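Local coordinates for putative endo-1,4-beta-xylanase (Bacteroides thetaiotaomicron VPI-5482, PDB 5MSX), which probably hydrolyses arabinofuranosidic linkages in plant pectin as a calcium-binding glycoside hydrolase of family 43, at residues Y104-P116 and K148-D160. Numbering follows the deposited sequence.
Sequences YYIYPTINGYMYP and KNPGGIDAEIFVD. With EDO (1,2-ethanediol), chain X; EDO (1,2-ethanediol), chain G.
Tyr107 and Ile157 meet where two neighbouring blades of the family 43 five-bladed beta-propeller pack together, a worked example of blades joined by apolar side chains and bridging water rather than by continuous sheet. Ile157 CD1 sits over one face of the Tyr107 ring, shifted toward its rim and 3.7 Å from the centroid, a CH-pi contact, while Ile157 CG1 reaches Tyr107 CD1 at 3.4 Å. With CG anti to the carbonyl carbon (chi1 -53°), the tyrosine lays its ring across the isoleucine branch at about a right angle; its hydroxyl is hydrogen-bonded to the carbonyl of Met181. A serine in place of Tyr107 would probably leave Ile157 CD1 without its aromatic cover and the Met181 carbonyl without this partner. Next along, Ala155 CB packs on Tyr107 CB and on Met114 SD. Met114 CG lies 3.5 Å from Gly152 O, and the bend at chi3 (-56°) turns CE toward the same backbone, 3.8 Å from Gly152 O. The Tyr113 ring, at the end of the type I' turn Ile110-Tyr113 that joins strands 109-110 and 113-114, turns an edge to Pro150 O.

Water 2 links Gly112 O to Gly152 N, and water 3 takes the N-H of Met114. Asp154 points away from this interface: OD2 accepts from Gly201 N, and its side chain lies beside Glu200, the predicted proton donor, consistent with a predicted role in tuning and orienting that acid. Thr109 helps to hold its backbone: OG1 accepts from Asp154 N at 3.3 Å, a rather long bond but nearly straight at 161°. The same hydroxyl donates to water 1, 2.6 Å from OG1, which in turn accepts from Ala155 N and donates to Tyr107 O.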
loop_
_atom_site.group_PDB
_atom_site.type_symbol
_atom_site.label_atom_id
_atom_site.label_comp_id
_atom_site.label_asym_id
_atom_site.label_seq_id
_atom_site.Cartn_x
_atom_site.Cartn_y
_atom_site.Cartn_z
ATOM N N TYR C 104 -2.872 6.882 7.160
ATOM C CA TYR C 104 -1.967 7.210 8.263
ATOM C C TYR C 104 -1.844 6.017 9.201
ATOM O O TYR C 104 -2.858 5.435 9.616
ATOM C CB TYR C 104 -2.482 8.431 9.010
ATOM C CG TYR C 104 -2.375 9.671 8.187
ATOM C CD1 TYR C 104 -1.196 10.400 8.155
ATOM C CD2 TYR C 104 -3.442 10.099 7.350
ATOM C CE1 TYR C 104 -1.064 11.534 7.374
ATOM C CE2 TYR C 104 -3.321 11.260 6.562
ATOM C CZ TYR C 104 -2.123 11.964 6.579
ATOM O OH TYR C 104 -1.952 13.100 5.817
ATOM N N TYR C 105 -0.606 5.637 9.503
ATOM C CA TYR C 105 -0.294 4.569 10.450
ATOM C C TYR C 105 0.415 5.154 11.705
ATOM O O TYR C 105 1.194 6.094 11.597
ATOM C CB TYR C 105 0.599 3.531 9.801
ATOM C CG TYR C 105 -0.011 2.805 8.632
ATOM C CD1 TYR C 105 0.020 3.363 7.334
ATOM C CD2 TYR C 105 -0.593 1.551 8.797
ATOM C CE1 TYR C 105 -0.528 2.689 6.249
ATOM C CE2 TYR C 105 -1.162 0.871 7.714
ATOM C CZ TYR C 105 -1.123 1.442 6.454
ATOM O OH TYR C 105 -1.672 0.776 5.407
ATOM N N ILE C 106 0.133 4.584 12.871
ATOM C CA ILE C 106 0.784 4.969 14.098
ATOM C C ILE C 106 1.069 3.712 14.901
ATOM O O ILE C 106 0.346 2.717 14.782
ATOM C CB ILE C 106 -0.057 6.032 14.843
ATOM C CG1 ILE C 106 0.817 6.833 15.823
ATOM C CG2 ILE C 106 -1.285 5.399 15.499
ATOM C CD1 ILE C 106 0.195 8.156 16.208
ATOM N N TYR C 107 2.163 3.724 15.661
ATOM C CA TYR C 107 2.659 2.533 16.327
ATOM C C TYR C 107 2.913 2.778 17.846
ATOM O O TYR C 107 4.059 2.909 18.288
ATOM C CB TYR C 107 3.898 2.031 15.623
ATOM C CG TYR C 107 3.720 1.823 14.129
ATOM C CD1 TYR C 107 3.748 2.899 13.252
ATOM C CD2 TYR C 107 3.509 0.553 13.591
ATOM C CE1 TYR C 107 3.585 2.728 11.887
ATOM C CE2 TYR C 107 3.354 0.367 12.215
ATOM C CZ TYR C 107 3.398 1.468 11.373
ATOM O OH TYR C 107 3.242 1.354 10.022
ATOM N N PRO C 108 1.834 2.831 18.639
ATOM C CA PRO C 108 1.984 3.098 20.074
ATOM C C PRO C 108 2.267 1.859 20.902
ATOM O O PRO C 108 2.211 0.725 20.397
ATOM C CB PRO C 108 0.659 3.753 20.430
ATOM C CG PRO C 108 -0.312 3.092 19.518
ATOM C CD PRO C 108 0.419 2.906 18.223
ATOM N N THR C 109 2.639 2.079 22.164
ATOM C CA THR C 109 2.898 0.987 23.098
ATOM C C THR C 109 1.726 0.914 24.069
ATOM O O THR C 109 1.541 1.804 24.891
ATOM C CB THR C 109 4.235 1.175 23.787
ATOM O OG1 THR C 109 5.248 1.162 22.783
ATOM C CG2 THR C 109 4.527 0.069 24.811
ATOM N N ILE C 110 0.906 -0.130 23.917
ATOM C CA ILE C 110 -0.389 -0.208 24.616
ATOM C C ILE C 110 -0.321 -1.367 25.594
ATOM O O ILE C 110 -0.016 -2.506 25.214
ATOM C CB ILE C 110 -1.573 -0.295 23.632
ATOM C CG1 ILE C 110 -1.467 0.828 22.587
ATOM C CG2 ILE C 110 -2.906 -0.179 24.369
ATOM C CD1 ILE C 110 -2.679 1.036 21.683
ATOM N N ASN C 111 -0.522 -1.035 26.872
ATOM C CA ASN C 111 -0.316 -1.963 27.999
ATOM C C ASN C 111 1.000 -2.698 27.898
ATOM O O ASN C 111 1.050 -3.904 28.065
ATOM C CB ASN C 111 -1.508 -2.924 28.129
ATOM C CG ASN C 111 -2.809 -2.178 28.312
ATOM O OD1 ASN C 111 -2.882 -1.210 29.063
ATOM N ND2 ASN C 111 -3.833 -2.591 27.604
ATOM N N GLY C 112 2.071 -1.954 27.597
ATOM C CA GLY C 112 3.426 -2.518 27.477
ATOM C C GLY C 112 3.879 -3.082 26.133
ATOM O O GLY C 112 5.026 -3.540 26.003
ATOM N N TYR C 113 3.017 -3.063 25.119
ATOM C CA TYR C 113 3.322 -3.772 23.862
ATOM C C TYR C 113 2.983 -2.934 22.640
ATOM O O TYR C 113 2.000 -2.213 22.635
ATOM C CB TYR C 113 2.596 -5.139 23.804
ATOM C CG TYR C 113 3.131 -6.130 24.802
ATOM C CD1 TYR C 113 2.660 -6.160 26.101
ATOM C CD2 TYR C 113 4.123 -7.027 24.449
ATOM C CE1 TYR C 113 3.164 -7.073 27.021
ATOM C CE2 TYR C 113 4.622 -7.940 25.354
ATOM C CZ TYR C 113 4.140 -7.948 26.635
ATOM O OH TYR C 113 4.665 -8.835 27.529
ATOM N N MET C 114 3.814 -3.047 21.605
ATOM C CA MET C 114 3.617 -2.267 20.390
ATOM C C MET C 114 2.525 -2.881 19.512
ATOM O O MET C 114 2.520 -4.100 19.338
ATOM C CB MET C 114 4.921 -2.188 19.621
ATOM C CG MET C 114 5.990 -1.409 20.394
ATOM S SD MET C 114 7.564 -1.377 19.551
ATOM C CE MET C 114 7.937 -3.127 19.329
ATOM N N TYR C 115 1.657 -2.022 18.972
ATOM C CA TYR C 115 0.617 -2.363 17.997
ATOM C C TYR C 115 0.617 -1.396 16.811
ATOM O O TYR C 115 0.754 -0.189 17.003
ATOM C CB TYR C 115 -0.778 -2.252 18.613
ATOM C CG TYR C 115 -1.017 -3.215 19.733
ATOM C CD1 TYR C 115 -0.570 -2.932 21.022
ATOM C CD2 TYR C 115 -1.710 -4.419 19.506
ATOM C CE1 TYR C 115 -0.770 -3.833 22.054
ATOM C CE2 TYR C 115 -1.943 -5.313 20.530
ATOM C CZ TYR C 115 -1.468 -5.036 21.804
ATOM O OH TYR C 115 -1.683 -5.941 22.823
ATOM N N PRO C 116 0.385 -1.922 15.593
ATOM C CA PRO C 116 0.089 -1.070 14.440
ATOM C C PRO C 116 -1.368 -0.632 14.387
ATOM O O PRO C 116 -2.273 -1.445 14.561
ATOM C CB PRO C 116 0.423 -1.975 13.259
ATOM C CG PRO C 116 0.139 -3.361 13.746
ATOM C CD PRO C 116 0.418 -3.354 15.225
ATOM N N LYS C 148 7.309 -15.472 19.516
ATOM C CA LYS C 148 6.700 -16.100 20.698
ATOM C C LYS C 148 6.588 -15.093 21.854
ATOM O O LYS C 148 5.508 -14.898 22.412
ATOM C CB LYS C 148 7.547 -17.313 21.102
ATOM C CG LYS C 148 7.075 -18.115 22.310
ATOM C CD LYS C 148 7.939 -19.368 22.496
ATOM C CE LYS C 148 7.864 -19.940 23.908
ATOM N NZ LYS C 148 6.464 -20.232 24.328
ATOM N N ASN C 149 7.703 -14.439 22.179
ATOM C CA ASN C 149 7.709 -13.235 23.040
ATOM C C ASN C 149 7.724 -11.962 22.152
ATOM O O ASN C 149 8.751 -11.652 21.592
ATOM C CB ASN C 149 8.944 -13.245 23.963
ATOM C CG ASN C 149 9.065 -11.970 24.788
ATOM O OD1 ASN C 149 8.099 -11.236 24.943
ATOM N ND2 ASN C 149 10.259 -11.693 25.299
ATOM N N PRO C 150 6.599 -11.231 22.043
ATOM C CA PRO C 150 6.542 -10.040 21.222
ATOM C C PRO C 150 6.873 -8.729 21.996
ATOM O O PRO C 150 6.349 -7.658 21.655
ATOM C CB PRO C 150 5.069 -10.034 20.788
ATOM C CG PRO C 150 4.335 -10.538 21.989
ATOM C CD PRO C 150 5.296 -11.448 22.712
ATOM N N GLY C 151 7.724 -8.829 23.020
ATOM C CA GLY C 151 8.025 -7.709 23.894
ATOM C C GLY C 151 8.912 -6.690 23.195
ATOM O O GLY C 151 9.756 -7.036 22.395
ATOM N N GLY C 152 8.711 -5.428 23.542
ATOM C CA GLY C 152 9.504 -4.310 23.006
ATOM C C GLY C 152 8.647 -3.066 23.074
ATOM O O GLY C 152 7.430 -3.158 23.062
ATOM N N ILE C 153 9.282 -1.903 23.169
ATOM C CA ILE C 153 8.558 -0.646 23.293
ATOM C C ILE C 153 9.172 0.463 22.420
ATOM O O ILE C 153 10.281 0.323 21.908
ATOM C CB ILE C 153 8.598 -0.142 24.758
ATOM C CG1 ILE C 153 10.048 0.161 25.170
ATOM C CG2 ILE C 153 7.982 -1.182 25.700
ATOM C CD1 ILE C 153 10.170 0.767 26.542
ATOM N N ASP C 154 8.453 1.588 22.341
ATOM C CA ASP C 154 8.976 2.840 21.788
ATOM C C ASP C 154 9.266 2.753 20.297
ATOM O O ASP C 154 10.405 2.958 19.890
ATOM C CB ASP C 154 10.264 3.287 22.531
ATOM C CG ASP C 154 10.025 3.626 23.994
ATOM O OD1 ASP C 154 8.863 3.589 24.438
ATOM O OD2 ASP C 154 11.019 4.023 24.673
ATOM N N ALA C 155 8.246 2.453 19.491
ATOM C CA ALA C 155 8.450 2.316 18.033
ATOM C C ALA C 155 8.755 3.661 17.376
ATOM O O ALA C 155 8.183 4.685 17.736
ATOM C CB ALA C 155 7.256 1.701 17.348
ATOM N N GLU C 156 9.643 3.606 16.396
ATOM C CA GLU C 156 10.014 4.746 15.542
ATOM C C GLU C 156 10.075 4.229 14.088
ATOM O O GLU C 156 10.749 3.221 13.811
ATOM C CB GLU C 156 11.376 5.261 16.017
ATOM C CG GLU C 156 12.103 6.267 15.146
ATOM C CD GLU C 156 11.543 7.684 15.255
ATOM O OE1 GLU C 156 10.397 7.821 15.775
ATOM O OE2 GLU C 156 12.259 8.639 14.796
ATOM N N ILE C 157 9.374 4.916 13.175
ATOM C CA ILE C 157 9.270 4.487 11.769
ATOM C C ILE C 157 10.114 5.362 10.845
ATOM O O ILE C 157 10.163 6.584 11.016
ATOM C CB ILE C 157 7.800 4.495 11.326
ATOM C CG1 ILE C 157 6.930 3.695 12.311
ATOM C CG2 ILE C 157 7.606 3.931 9.917
ATOM C CD1 ILE C 157 7.165 2.194 12.346
ATOM N N PHE C 158 10.815 4.738 9.900
ATOM C CA PHE C 158 11.508 5.469 8.845
ATOM C C PHE C 158 11.148 4.909 7.454
ATOM O O PHE C 158 11.171 3.688 7.254
ATOM C CB PHE C 158 13.004 5.386 9.039
ATOM C CG PHE C 158 13.789 6.072 7.949
ATOM C CD1 PHE C 158 13.758 7.470 7.826
ATOM C CD2 PHE C 158 14.545 5.330 7.036
ATOM C CE1 PHE C 158 14.488 8.103 6.827
ATOM C CE2 PHE C 158 15.270 5.961 6.019
ATOM C CZ PHE C 158 15.236 7.349 5.915
ATOM N N VAL C 159 10.839 5.782 6.493
ATOM C CA VAL C 159 10.649 5.335 5.069
ATOM C C VAL C 159 11.747 5.967 4.222
ATOM O O VAL C 159 11.849 7.186 4.162
ATOM C CB VAL C 159 9.265 5.718 4.506
ATOM C CG1 VAL C 159 9.050 5.123 3.113
ATOM C CG2 VAL C 159 8.155 5.257 5.453
ATOM N N ASP C 160 12.581 5.153 3.587
ATOM C CA ASP C 160 13.728 5.684 2.854
ATOM C C ASP C 160 13.265 6.190 1.465
ATOM O O ASP C 160 12.097 5.975 1.065
ATOM C CB ASP C 160 14.848 4.616 2.767
ATOM C CG ASP C 160 16.248 5.201 2.667
ATOM O OD1 ASP C 160 16.424 6.434 2.491
ATOM O OD2 ASP C 160 17.209 4.396 2.788
HETATM C C1 EDO X . 14.139 10.706 3.863
HETATM O O1 EDO X . 14.033 11.522 5.036
HETATM C C2 EDO X . 12.735 10.278 3.472
HETATM O O2 EDO X . 12.783 9.288 2.440
HETATM C C1 EDO G . 0.704 13.408 3.501
HETATM O O1 EDO G . 0.383 13.884 4.801
HETATM C C2 EDO G . 0.352 14.545 2.569
HETATM O O2 EDO G . -1.005 14.969 2.802
HETATM O O HOH W 1 5.579 2.675 20.664
HETATM O O HOH W 2 7.013 -4.959 25.726
HETATM O O HOH W 3 5.997 -5.013 21.887
HETATM O O HOH W 4 4.584 -5.815 19.371
#